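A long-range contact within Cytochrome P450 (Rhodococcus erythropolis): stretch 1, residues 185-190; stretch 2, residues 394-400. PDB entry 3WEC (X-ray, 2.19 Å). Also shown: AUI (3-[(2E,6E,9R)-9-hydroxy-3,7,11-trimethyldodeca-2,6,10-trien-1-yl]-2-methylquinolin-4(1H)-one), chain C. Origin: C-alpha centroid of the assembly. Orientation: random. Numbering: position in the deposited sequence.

Stretch 1, residues 185-190: VLDINF
Stretch 2 394-400: KPGMGLR

The contact is organised around one buried carboxylate. Asp187, with CA-to-CB pointing toward the other stretch, chi1 at -157° (t) and chi2 at -10°, reaches into a run of backbone amides. Gly398 N donates to Asp187 OD1 at 2.8 Å, nearly straight at 173°; Leu399 N donates to Asp187 OD2 at 2.9 Å and 143°. Each carboxylate oxygen thus takes one of two consecutive amides, and Met397 N adds a weak bond to Asp187 OD1 at 3.1 Å and 123°. A water donates to both Asp187 OD2 and Pro395 O, 2.7 Å from each, linking the acid to a carbonyl that could not bond to it directly. Within its own stretch, Asp187 OD1 also accepts a weak bond from Ile188 N at 2.8 Å.

The backbone contributes one hydrogen bond of its own: Met397 N donates to Ile188 O at 2.9 Å and 134°, so this amide serves two acceptors. Beside it, Gly396 CA approaches Ile188 O at 3.4 Å in a CA-H...O contact. The register sets Ile188 CA 5.4 Å from Met397 CA and Asn189 CA 4.6 Å from Gly396 CA, so the two stretches run in opposite senses here, without regular helix or strand. Asp187 (-114/161), Ile188 (-91/130) and Asn189 (-150/112) are extended; the other stretch turns through Met397 (-86/-45) and Gly398 (-113/-14) before extending again at Leu399 (-104/151).

Two glycines make room. Gly396, at 137/166, adopts angles that by themselves call for glycine, and an ideal CB would lie 2.4 Å from Asp187 OD2, a clash. At Gly398 an ideal CB would come within 2.0 Å of C17 of the bound quinolone AUI; its bare CA instead sits 3.4 Å from AUI C17.

Asn189 (chi1 -161°, t; chi2 111°) starts sideways, but its end comes nearer: Asn189 OD1 lies 2.9 Å from Pro395 CB. The 3.1 Å approach of Asn189 OD1 to Gly396 N has too poor an angle for a hydrogen bond.

Apolar packing completes the contact. The CA-to-CB bond of Leu399 points toward stretch 1, its chi1 of -91° and chi2 of 17° both off the wells, and Leu399 CD2 meets Leu186 CB at 3.9 Å. Ile188 (chi1 m, chi2 t) sets Ile188 CG2 4.1 Å from Met397 SD, with Met397 at m, t and chi3 19°. The ligand touches both stretches: Leu399 CD1 is 3.3 Å from AUI C16, and Ile188 CD1 is 3.8 Å from AUI C20. Together the stretches bury 414 Å².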

# COMPACT_ATOMS: atom_id res chain seq x y z
N VAL A 185 3.90 -10.03 -2.13
CA VAL A 185 5.27 -9.75 -1.80
C VAL A 185 5.38 -8.35 -1.11
O VAL A 185 6.42 -7.98 -0.63
CB VAL A 185 6.06 -9.93 -3.13
CG1 VAL A 185 7.22 -8.94 -3.35
CG2 VAL A 185 6.42 -11.41 -3.35
N LEU A 186 4.27 -7.65 -0.98
CA LEU A 186 4.26 -6.36 -0.24
C LEU A 186 4.17 -6.66 1.25
O LEU A 186 4.62 -5.90 2.06
CB LEU A 186 3.01 -5.51 -0.60
CG LEU A 186 3.11 -3.99 -0.92
CD1 LEU A 186 1.73 -3.35 -0.98
CD2 LEU A 186 4.12 -3.19 -0.06
N ASP A 187 3.56 -7.77 1.62
CA ASP A 187 3.31 -8.00 3.02
C ASP A 187 4.14 -9.20 3.49
O ASP A 187 4.62 -10.01 2.68
CB ASP A 187 1.79 -8.15 3.25
CG ASP A 187 1.35 -7.85 4.71
OD1 ASP A 187 2.16 -7.70 5.65
OD2 ASP A 187 0.12 -7.82 4.93
N ILE A 188 4.33 -9.29 4.81
CA ILE A 188 4.94 -10.47 5.39
C ILE A 188 3.82 -11.46 5.75
O ILE A 188 2.87 -11.08 6.43
CB ILE A 188 5.78 -10.13 6.64
CG1 ILE A 188 6.66 -8.89 6.39
CG2 ILE A 188 6.57 -11.37 7.11
CD1 ILE A 188 7.75 -8.67 7.42
N ASN A 189 3.97 -12.72 5.34
CA ASN A 189 3.01 -13.77 5.66
C ASN A 189 3.72 -15.10 5.74
O ASN A 189 4.18 -15.61 4.71
CB ASN A 189 1.94 -13.87 4.58
CG ASN A 189 0.68 -14.60 5.06
OD1 ASN A 189 -0.37 -13.99 5.21
ND2 ASN A 189 0.78 -15.90 5.31
N PHE A 190 3.79 -15.66 6.95
CA PHE A 190 4.39 -16.95 7.21
C PHE A 190 3.35 -18.05 7.13
O PHE A 190 3.53 -19.14 7.68
CB PHE A 190 4.97 -16.97 8.61
CG PHE A 190 6.19 -16.14 8.77
CD1 PHE A 190 7.44 -16.69 8.59
CD2 PHE A 190 6.08 -14.80 9.11
CE1 PHE A 190 8.58 -15.92 8.74
CE2 PHE A 190 7.22 -14.01 9.26
CZ PHE A 190 8.47 -14.57 9.07
N LYS A 394 -7.74 -10.91 4.15
CA LYS A 394 -6.49 -11.51 3.68
C LYS A 394 -5.53 -11.75 4.86
O LYS A 394 -5.56 -11.03 5.86
CB LYS A 394 -5.84 -10.65 2.59
CG LYS A 394 -6.32 -10.97 1.17
CD LYS A 394 -5.89 -9.96 0.10
CE LYS A 394 -5.92 -10.69 -1.26
NZ LYS A 394 -5.99 -9.82 -2.48
N PRO A 395 -4.71 -12.81 4.79
CA PRO A 395 -3.72 -12.87 5.86
C PRO A 395 -2.60 -11.85 5.65
O PRO A 395 -2.54 -11.18 4.61
CB PRO A 395 -3.22 -14.33 5.78
CG PRO A 395 -4.38 -15.08 5.17
CD PRO A 395 -4.89 -14.12 4.12
N GLY A 396 -1.76 -11.69 6.67
CA GLY A 396 -0.55 -10.91 6.53
C GLY A 396 -0.31 -10.01 7.72
O GLY A 396 -1.21 -9.79 8.51
N MET A 397 0.89 -9.47 7.83
CA MET A 397 1.29 -8.74 9.04
C MET A 397 0.89 -7.27 9.06
O MET A 397 0.45 -6.78 10.09
CB MET A 397 2.80 -8.89 9.29
CG MET A 397 3.15 -10.18 9.99
SD MET A 397 4.83 -10.21 10.68
CE MET A 397 5.19 -8.43 10.74
N GLY A 398 1.09 -6.55 7.96
CA GLY A 398 0.85 -5.11 7.93
C GLY A 398 -0.31 -4.60 7.06
O GLY A 398 -0.71 -3.44 7.16
N LEU A 399 -0.83 -5.43 6.18
CA LEU A 399 -1.88 -4.97 5.22
C LEU A 399 -3.24 -5.47 5.64
O LEU A 399 -3.35 -6.49 6.31
CB LEU A 399 -1.57 -5.45 3.81
CG LEU A 399 -0.74 -4.63 2.80
CD1 LEU A 399 0.09 -3.51 3.37
CD2 LEU A 399 0.07 -5.57 1.89
N ARG A 400 -4.28 -4.72 5.30
CA ARG A 400 -5.64 -5.13 5.64
C ARG A 400 -6.62 -4.83 4.53
O ARG A 400 -6.71 -3.71 4.00
CB ARG A 400 -6.09 -4.48 6.94
CG ARG A 400 -7.41 -5.04 7.47
CD ARG A 400 -7.71 -4.52 8.87
NE ARG A 400 -8.97 -5.03 9.37
CZ ARG A 400 -10.12 -4.40 9.26
NH1 ARG A 400 -11.23 -4.93 9.77
NH2 ARG A 400 -10.17 -3.23 8.67
O13 AUI C . 7.23 0.39 3.38
C1 AUI C . 6.31 0.44 2.53
C4 AUI C . 6.67 0.49 1.10
C5 AUI C . 8.01 0.48 0.70
C6 AUI C . 8.33 0.51 -0.66
C7 AUI C . 7.27 0.54 -1.58
C8 AUI C . 5.92 0.55 -1.22
C9 AUI C . 5.55 0.51 0.11
N10 AUI C . 4.24 0.48 0.49
C3 AUI C . 3.83 0.45 1.78
C11 AUI C . 2.35 0.42 2.14
C2 AUI C . 4.85 0.42 2.88
C12 AUI C . 4.41 0.36 4.32
C14 AUI C . 3.76 -1.00 4.57
C15 AUI C . 4.11 -2.30 4.37
C26 AUI C . 5.41 -2.79 3.75
C16 AUI C . 3.06 -3.30 4.79
C17 AUI C . 3.43 -4.27 5.91
C18 AUI C . 4.91 -4.37 6.16
C19 AUI C . 5.49 -4.93 7.25
C27 AUI C . 4.75 -5.60 8.37
C20 AUI C . 7.00 -4.93 7.29
C21 AUI C . 7.65 -3.66 7.85
O28 AUI C . 9.04 -3.77 7.57
C22 AUI C . 7.22 -2.34 7.23
C23 AUI C . 7.89 -1.60 6.32
C24 AUI C . 7.26 -0.31 5.91
C25 AUI C . 9.22 -1.91 5.64
O HOH W 1 -1.65 -9.04 3.27